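Local coordinates for dehydratase, IlvD/Edd family (Caulobacter crescentus, PDB 5OYN), which catalyses the dehydration of D-xylonate to 2-dehydro-3-deoxy-D-arabinonate in D-xylose degradation, using a [2Fe-2S] cluster and magnesium, and also dehydrates D-gluconate, at residues A[111-115]-A[142-146]; A[149-153]-A[588-592]; A[297-301]-A[583-589]. All coordinates share one frame. Residues are numbered along the deposited sequence.

In the fold
Contacts 1 and 2 both use helix 141-151, and contacts 2 and 3 share Tyr-588 and Gln-589 of the C-terminal stretch. Contact 1, its centre about 11 Å from the centre of the chain and wholly buried, joins that helix to helix 109-125 by apolar and sulfur packing without a hydrogen bond between the segments. Contact 2, its centre about 21 Å from the chain's centre but still mostly buried, pairs carbonyls at the helix's C-terminal end with backbone amides of 588-592. Contact 3 is partly buried and includes the Arg-298 to Glu-583 salt bridge. It reaches helix 141-151 through His-299, whose CE1 lies 3.8 Å from Met-146 CE and whose CD2 lies 3.3 Å from Thr-150 OG1.

Contact 1 (A[111-115]-A[142-146]); sequences DRNLS and PAGIM
Two helical pieces, 111-115 and 142-146, run roughly parallel, their short axes 8.7 Å apart at closest approach and crossing at -33°. The register pairs Arg-112 CA with Ala-143 CA (5.1 Å). Asp-111 turns its carboxylate away, to a salt bridge with Arg-104, while its O accepts the helical bond from Ser-115 N (2.7 Å). Arg-112 (chi1 t, chi2 t, chi3 p) makes the largest share, 79 of the 229 Å² buried: its CG sits 3.6 Å from Ala-143 CB, its CD 3.9 Å from Pro-142 CG, and Met-146 SD lies over one guanidinium face, 3.4 Å from Arg-112 NE. Ala-143 CB comes within 3.6 Å of Arg-112 O, so the small residue admits close backbone approach. These helices follow strands 90-95 and 130-135 of the parallel four-stranded sheet, and Pro-142 is about 7 Å, side chain to side chain, from the magnesium ligand Asp-138. Arg-112 NH2 donates to Asn-113 OD1 (3.1 Å) and Gly-579 O, and Arg-112 NH1 bonds His-292 ND1. Asn-113 places OD1 3.6 Å from Met-146 CE (chi1 m, chi2 t, chi3 p) and gives ND2 to Gly-580 O. Ser-115 points toward the partner helix, OG 4.2 Å from Ala-143 CB.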
loop_
_atom_site.group_PDB
_atom_site.type_symbol
_atom_site.label_atom_id
_atom_site.label_comp_id
_atom_site.label_asym_id
_atom_site.label_seq_id
_atom_site.Cartn_x
_atom_site.Cartn_y
_atom_site.Cartn_z
ATOM N N ASP A 111 7.235 -19.385 20.333
ATOM C CA ASP A 111 6.619 -18.093 20.075
ATOM C C ASP A 111 5.119 -18.081 20.306
ATOM O O ASP A 111 4.554 -17.004 20.530
ATOM C CB ASP A 111 6.930 -17.657 18.644
ATOM C CG ASP A 111 8.349 -17.134 18.507
ATOM O OD1 ASP A 111 8.853 -16.574 19.507
ATOM O OD2 ASP A 111 8.960 -17.284 17.421
ATOM N N ARG A 112 4.464 -19.244 20.274
ATOM C CA ARG A 112 3.015 -19.258 20.399
ATOM C C ARG A 112 2.576 -18.622 21.707
ATOM O O ARG A 112 1.648 -17.806 21.732
ATOM C CB ARG A 112 2.495 -20.680 20.292
ATOM C CG ARG A 112 0.995 -20.749 20.227
ATOM C CD ARG A 112 0.509 -22.127 20.608
ATOM N NE ARG A 112 0.423 -22.249 22.055
ATOM C CZ ARG A 112 0.429 -23.401 22.714
ATOM N NH1 ARG A 112 0.513 -24.549 22.059
ATOM N NH2 ARG A 112 0.343 -23.396 24.032
ATOM N N ASN A 113 3.258 -18.955 22.800
ATOM C CA ASN A 113 2.867 -18.406 24.090
ATOM C C ASN A 113 3.255 -16.936 24.200
ATOM O O ASN A 113 2.494 -16.129 24.749
ATOM C CB ASN A 113 3.484 -19.243 25.216
ATOM C CG ASN A 113 2.786 -20.607 25.392
ATOM O OD1 ASN A 113 1.610 -20.773 25.056
ATOM N ND2 ASN A 113 3.515 -21.578 25.926
ATOM N N LEU A 114 4.420 -16.567 23.654
ATOM C CA LEU A 114 4.846 -15.168 23.655
ATOM C C LEU A 114 3.894 -14.297 22.843
ATOM O O LEU A 114 3.549 -13.187 23.254
ATOM C CB LEU A 114 6.273 -15.055 23.122
ATOM C CG LEU A 114 6.856 -13.647 22.964
ATOM C CD1 LEU A 114 6.767 -12.840 24.241
ATOM C CD2 LEU A 114 8.298 -13.718 22.477
ATOM N N SER A 115 3.467 -14.776 21.679
ATOM C CA SER A 115 2.472 -14.040 20.913
ATOM C C SER A 115 1.154 -13.971 21.675
ATOM O O SER A 115 0.487 -12.930 21.691
ATOM C CB SER A 115 2.303 -14.701 19.543
ATOM O OG SER A 115 1.339 -14.051 18.738
ATOM N N PRO A 142 -3.632 -21.219 16.929
ATOM C CA PRO A 142 -3.829 -21.381 18.383
ATOM C C PRO A 142 -3.455 -20.142 19.179
ATOM O O PRO A 142 -4.225 -19.707 20.042
ATOM C CB PRO A 142 -2.931 -22.581 18.726
ATOM C CG PRO A 142 -1.933 -22.652 17.640
ATOM C CD PRO A 142 -2.668 -22.213 16.415
ATOM N N ALA A 143 -2.295 -19.546 18.896
ATOM C CA ALA A 143 -1.909 -18.315 19.578
ATOM C C ALA A 143 -3.015 -17.268 19.513
ATOM O O ALA A 143 -3.299 -16.594 20.509
ATOM C CB ALA A 143 -0.615 -17.767 18.978
ATOM N N GLY A 144 -3.666 -17.130 18.357
ATOM C CA GLY A 144 -4.738 -16.152 18.250
ATOM C C GLY A 144 -5.959 -16.547 19.064
ATOM O O GLY A 144 -6.456 -15.769 19.885
ATOM N N ILE A 145 -6.447 -17.772 18.862
ATOM C CA ILE A 145 -7.645 -18.219 19.567
ATOM C C ILE A 145 -7.420 -18.240 21.075
ATOM O O ILE A 145 -8.262 -17.762 21.847
ATOM C CB ILE A 145 -8.091 -19.588 19.033
ATOM C CG1 ILE A 145 -8.410 -19.443 17.540
ATOM C CG2 ILE A 145 -9.270 -20.095 19.836
ATOM C CD1 ILE A 145 -8.828 -20.708 16.883
ATOM N N MET A 146 -6.276 -18.763 21.519
ATOM C CA MET A 146 -5.950 -18.726 22.943
ATOM C C MET A 146 -6.106 -17.318 23.518
ATOM O O MET A 146 -6.767 -17.118 24.542
ATOM C CB MET A 146 -4.531 -19.241 23.167
ATOM C CG MET A 146 -4.426 -20.745 23.071
ATOM S SD MET A 146 -2.736 -21.328 22.839
ATOM C CE MET A 146 -1.831 -20.352 24.040
#

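Contact 2 (A[149-153]-A[588-592]); sequences TTVNI and YQDLA
Two backbone hydrogen bonds tie the end of helix 141-151 to segment 588-592 of the same chain: Leu-591 N donates to Thr-150 O (3.0 Å, 174°) and Ala-592 N to Val-151 O (3.0 Å, 146°). Segment 588-592 thus supplies successive amides to successive carbonyls that, at the helix end, lack the i+4 donors available further back; CA atoms of Val-151 and Leu-591 approach to 4.6 Å. Asn-152 leaves the helix with positive phi (63/62); with chi1 t, its ND2 reaches Asp-590 OD1 at 3.3 Å, and its OD1 accepts from Leu-265 N. Asp-590 is also left-handed (47/47), after which Leu-591 and Ala-592 enter a 3-10 turn. Ala-592 CB packs on Val-151 CG1 (4.0 Å) and Ile-153 CG2 (3.7 Å), while Thr-150 CG2 lies 3.8 Å from Leu-591 CD1 and 3.7 Å from Tyr-588 O. Thr-150 OG1 bonds Tyr-116 OH. Helix 141-151 is flanked by helix 109-125, which Val-151 touches at Val-120 and His-124, and by helix 264-267, where Pro-264 meets Thr-149 and Asn-152.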
loop_
_atom_site.group_PDB
_atom_site.type_symbol
_atom_site.label_atom_id
_atom_site.label_comp_id
_atom_site.label_asym_id
_atom_site.label_seq_id
_atom_site.Cartn_x
_atom_site.Cartn_y
_atom_site.Cartn_z
ATOM N N THR A 149 -9.761 -15.930 23.697
ATOM C CA THR A 149 -10.683 -16.478 24.686
ATOM C C THR A 149 -10.344 -15.995 26.092
ATOM O O THR A 149 -11.254 -15.675 26.864
ATOM C CB THR A 149 -10.724 -18.012 24.644
ATOM O OG1 THR A 149 -9.605 -18.547 25.346
ATOM C CG2 THR A 149 -10.710 -18.525 23.239
ATOM N N THR A 150 -9.053 -15.929 26.439
ATOM C CA THR A 150 -8.657 -15.360 27.725
ATOM C C THR A 150 -9.322 -14.014 27.948
ATOM O O THR A 150 -9.853 -13.735 29.028
ATOM C CB THR A 150 -7.138 -15.208 27.806
ATOM O OG1 THR A 150 -6.515 -16.499 27.809
ATOM C CG2 THR A 150 -6.747 -14.473 29.069
ATOM N N VAL A 151 -9.315 -13.163 26.926
ATOM C CA VAL A 151 -9.969 -11.871 27.061
ATOM C C VAL A 151 -11.468 -12.015 26.862
ATOM O O VAL A 151 -12.265 -11.382 27.566
ATOM C CB VAL A 151 -9.340 -10.865 26.087
ATOM C CG1 VAL A 151 -10.159 -9.576 26.026
ATOM C CG2 VAL A 151 -7.910 -10.587 26.514
ATOM N N ASN A 152 -11.873 -12.867 25.924
ATOM C CA ASN A 152 -13.279 -13.197 25.698
ATOM C C ASN A 152 -14.072 -11.967 25.261
ATOM O O ASN A 152 -14.999 -11.520 25.935
ATOM C CB ASN A 152 -13.911 -13.847 26.937
ATOM C CG ASN A 152 -15.176 -14.622 26.607
ATOM O OD1 ASN A 152 -15.259 -15.284 25.572
ATOM N ND2 ASN A 152 -16.163 -14.553 27.491
ATOM N N ILE A 153 -13.677 -11.420 24.115
ATOM C CA ILE A 153 -14.529 -10.493 23.368
ATOM C C ILE A 153 -14.897 -11.209 22.074
ATOM O O ILE A 153 -14.167 -12.124 21.666
ATOM C CB ILE A 153 -13.828 -9.151 23.104
ATOM C CG1 ILE A 153 -12.427 -9.366 22.535
ATOM C CG2 ILE A 153 -13.742 -8.323 24.363
ATOM C CD1 ILE A 153 -11.898 -8.148 21.771
ATOM N N TYR A 588 -6.313 -17.273 34.266
ATOM C CA TYR A 588 -6.990 -16.020 33.883
ATOM C C TYR A 588 -8.088 -16.258 32.847
ATOM O O TYR A 588 -7.818 -16.757 31.749
ATOM C CB TYR A 588 -5.975 -15.010 33.344
ATOM C CG TYR A 588 -4.936 -14.643 34.365
ATOM C CD1 TYR A 588 -3.773 -15.391 34.482
ATOM C CD2 TYR A 588 -5.129 -13.569 35.240
ATOM C CE1 TYR A 588 -2.818 -15.086 35.430
ATOM C CE2 TYR A 588 -4.174 -13.254 36.203
ATOM C CZ TYR A 588 -3.023 -14.023 36.292
ATOM O OH TYR A 588 -2.065 -13.728 37.228
ATOM N N GLN A 589 -9.322 -15.863 33.172
ATOM C CA GLN A 589 -10.461 -16.142 32.307
ATOM C C GLN A 589 -11.377 -14.934 32.226
ATOM O O GLN A 589 -11.514 -14.175 33.189
ATOM C CB GLN A 589 -11.280 -17.341 32.795
ATOM C CG GLN A 589 -10.472 -18.602 32.993
ATOM C CD GLN A 589 -10.456 -19.489 31.767
ATOM O OE1 GLN A 589 -11.399 -19.487 30.969
ATOM N NE2 GLN A 589 -9.378 -20.261 31.611
ATOM N N ASP A 590 -12.005 -14.778 31.059
ATOM C CA ASP A 590 -13.004 -13.736 30.808
ATOM C C ASP A 590 -12.538 -12.357 31.294
ATOM O O ASP A 590 -13.275 -11.617 31.949
ATOM C CB ASP A 590 -14.342 -14.131 31.442
ATOM C CG ASP A 590 -15.484 -13.214 31.028
ATOM O OD1 ASP A 590 -15.355 -12.544 29.980
ATOM O OD2 ASP A 590 -16.507 -13.152 31.750
ATOM N N LEU A 591 -11.294 -11.995 30.946
ATOM C CA LEU A 591 -10.722 -10.744 31.443
ATOM C C LEU A 591 -11.493 -9.506 30.988
ATOM O O LEU A 591 -11.377 -8.457 31.632
ATOM C CB LEU A 591 -9.258 -10.599 31.025
ATOM C CG LEU A 591 -8.294 -11.761 31.233
ATOM C CD1 LEU A 591 -6.851 -11.281 31.113
ATOM C CD2 LEU A 591 -8.525 -12.418 32.579
ATOM N N ALA A 592 -12.275 -9.592 29.911
ATOM C CA ALA A 592 -13.023 -8.421 29.454
ATOM C C ALA A 592 -14.205 -8.092 30.348
ATOM O O ALA A 592 -14.895 -7.098 30.099
ATOM C CB ALA A 592 -13.521 -8.620 28.022
#

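Contact 3 (A[297-301]-A[583-589]); sequences ARHAG and EFAVKYQ
One carboxylate oxygen, Glu-583 OE2, takes both Arg-298 NH1 (2.7 Å) and Arg-298 NH2 (2.6 Å), a salt bridge lying near the guanidinium plane. Val-586 CG2 lies over one face of that group, and Val-586 CG1 approaches Arg-298 O to 3.3 Å. The arginine (chi1 m, chi2 t, chi3 p) sits in the last turn of helix 289-299, which ends in a Schellman motif: Gly-301 (phi 63°) is C-prime, Gly-301 N bonds Arg-298 O at 2.7 Å, and the next residue's N bonds Ala-297 O. Gln-589 NE2 donates to Val-586 O (2.8 Å) and weakly to His-299 O (3.2 Å). The nearest CA pair is His-299 with Val-586 (5.1 Å), and Ala-585 CB meets the edge of the His-299 ring, 4.1 Å from NE2. Lys-587 forms a salt bridge with Glu-567 of a neighbouring subunit. His-299 also rests on Met-146 and Thr-150 of helix 141-151, while Phe-584 and Ala-585 pack on Ile-568 and Pro-564 of that subunit, placing the weakly bonded helix 583-586 between it and helix 289-299.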
loop_
_atom_site.group_PDB
_atom_site.type_symbol
_atom_site.label_atom_id
_atom_site.label_comp_id
_atom_site.label_asym_id
_atom_site.label_seq_id
_atom_site.Cartn_x
_atom_site.Cartn_y
_atom_site.Cartn_z
ATOM N N ALA A 297 -8.325 -25.580 24.559
ATOM C CA ALA A 297 -9.329 -26.082 25.497
ATOM C C ALA A 297 -9.082 -25.545 26.896
ATOM O O ALA A 297 -9.951 -24.895 27.491
ATOM C CB ALA A 297 -9.320 -27.609 25.499
ATOM N N ARG A 298 -7.881 -25.791 27.422
ATOM C CA ARG A 298 -7.533 -25.308 28.751
ATOM C C ARG A 298 -7.811 -23.819 28.901
ATOM O O ARG A 298 -8.470 -23.397 29.856
ATOM C CB ARG A 298 -6.071 -25.621 29.047
ATOM C CG ARG A 298 -5.795 -27.101 29.141
ATOM C CD ARG A 298 -4.514 -27.363 29.908
ATOM N NE ARG A 298 -4.613 -26.913 31.293
ATOM C CZ ARG A 298 -3.578 -26.809 32.121
ATOM N NH1 ARG A 298 -2.352 -27.124 31.708
ATOM N NH2 ARG A 298 -3.772 -26.388 33.364
ATOM N N HIS A 299 -7.354 -23.007 27.943
ATOM C CA HIS A 299 -7.546 -21.561 28.055
ATOM C C HIS A 299 -9.011 -21.162 27.992
ATOM O O HIS A 299 -9.351 -20.046 28.400
ATOM C CB HIS A 299 -6.763 -20.821 26.969
ATOM C CG HIS A 299 -5.391 -20.412 27.396
ATOM N ND1 HIS A 299 -4.257 -21.096 27.008
ATOM C CD2 HIS A 299 -4.969 -19.397 28.188
ATOM C CE1 HIS A 299 -3.194 -20.518 27.541
ATOM N NE2 HIS A 299 -3.596 -19.482 28.257
ATOM N N ALA A 300 -9.884 -22.031 27.491
ATOM C CA ALA A 300 -11.319 -21.821 27.597
ATOM C C ALA A 300 -11.942 -22.644 28.732
ATOM O O ALA A 300 -13.163 -22.859 28.745
ATOM C CB ALA A 300 -11.990 -22.136 26.262
ATOM N N GLY A 301 -11.129 -23.099 29.684
ATOM C CA GLY A 301 -11.646 -23.814 30.841
ATOM C C GLY A 301 -12.325 -25.126 30.510
ATOM O O GLY A 301 -13.350 -25.463 31.115
ATOM N N GLU A 583 1.549 -22.323 32.366
ATOM C CA GLU A 583 0.648 -22.966 33.317
ATOM C C GLU A 583 -0.030 -21.946 34.233
ATOM O O GLU A 583 -1.220 -22.074 34.545
ATOM C CB GLU A 583 1.422 -24.009 34.118
ATOM C CG GLU A 583 0.543 -24.887 34.978
ATOM C CD GLU A 583 -0.064 -26.047 34.215
ATOM O OE1 GLU A 583 0.680 -26.988 33.858
ATOM O OE2 GLU A 583 -1.291 -26.020 33.971
ATOM N N PHE A 584 0.701 -20.906 34.647
ATOM C CA PHE A 584 0.077 -19.857 35.446
ATOM C C PHE A 584 -1.047 -19.154 34.690
ATOM O O PHE A 584 -1.961 -18.603 35.313
ATOM C CB PHE A 584 1.124 -18.835 35.875
ATOM C CG PHE A 584 1.435 -17.817 34.820
ATOM C CD1 PHE A 584 2.471 -18.029 33.921
ATOM C CD2 PHE A 584 0.691 -16.648 34.715
ATOM C CE1 PHE A 584 2.768 -17.100 32.943
ATOM C CE2 PHE A 584 0.979 -15.710 33.730
ATOM C CZ PHE A 584 2.018 -15.939 32.842
ATOM N N ALA A 585 -0.986 -19.140 33.354
ATOM C CA ALA A 585 -1.848 -18.257 32.574
ATOM C C ALA A 585 -3.254 -18.807 32.393
ATOM O O ALA A 585 -4.192 -18.024 32.196
ATOM C CB ALA A 585 -1.222 -17.986 31.205
ATOM N N VAL A 586 -3.420 -20.133 32.438
ATOM C CA VAL A 586 -4.739 -20.741 32.248
ATOM C C VAL A 586 -5.735 -20.215 33.270
ATOM O O VAL A 586 -6.926 -20.050 32.970
ATOM C CB VAL A 586 -4.618 -22.274 32.331
ATOM C CG1 VAL A 586 -5.930 -22.932 31.953
ATOM C CG2 VAL A 586 -3.478 -22.758 31.455
ATOM N N LYS A 587 -5.258 -19.963 34.493
ATOM C CA LYS A 587 -6.058 -19.375 35.561
ATOM C C LYS A 587 -6.891 -18.173 35.085
ATOM O O LYS A 587 -8.070 -18.064 35.438
ATOM C CB LYS A 587 -5.102 -19.004 36.698
ATOM C CG LYS A 587 -5.645 -18.151 37.809
ATOM C CD LYS A 587 -4.490 -17.412 38.491
ATOM C CE LYS A 587 -3.176 -18.190 38.430
ATOM N NZ LYS A 587 -1.993 -17.281 38.490
ATOM N N TYR A 588 -6.313 -17.273 34.266
ATOM C CA TYR A 588 -6.990 -16.020 33.883
ATOM C C TYR A 588 -8.088 -16.258 32.847
ATOM O O TYR A 588 -7.818 -16.757 31.749
ATOM C CB TYR A 588 -5.975 -15.010 33.344
ATOM C CG TYR A 588 -4.936 -14.643 34.365
ATOM C CD1 TYR A 588 -3.773 -15.391 34.482
ATOM C CD2 TYR A 588 -5.129 -13.569 35.240
ATOM C CE1 TYR A 588 -2.818 -15.086 35.430
ATOM C CE2 TYR A 588 -4.174 -13.254 36.203
ATOM C CZ TYR A 588 -3.023 -14.023 36.292
ATOM O OH TYR A 588 -2.065 -13.728 37.228
ATOM N N GLN A 589 -9.322 -15.863 33.172
ATOM C CA GLN A 589 -10.461 -16.142 32.307
ATOM C C GLN A 589 -11.377 -14.934 32.226
ATOM O O GLN A 589 -11.514 -14.175 33.189
ATOM C CB GLN A 589 -11.280 -17.341 32.795
ATOM C CG GLN A 589 -10.472 -18.602 32.993
ATOM C CD GLN A 589 -10.456 -19.489 31.767
ATOM O OE1 GLN A 589 -11.399 -19.487 30.969
ATOM N NE2 GLN A 589 -9.378 -20.261 31.611
#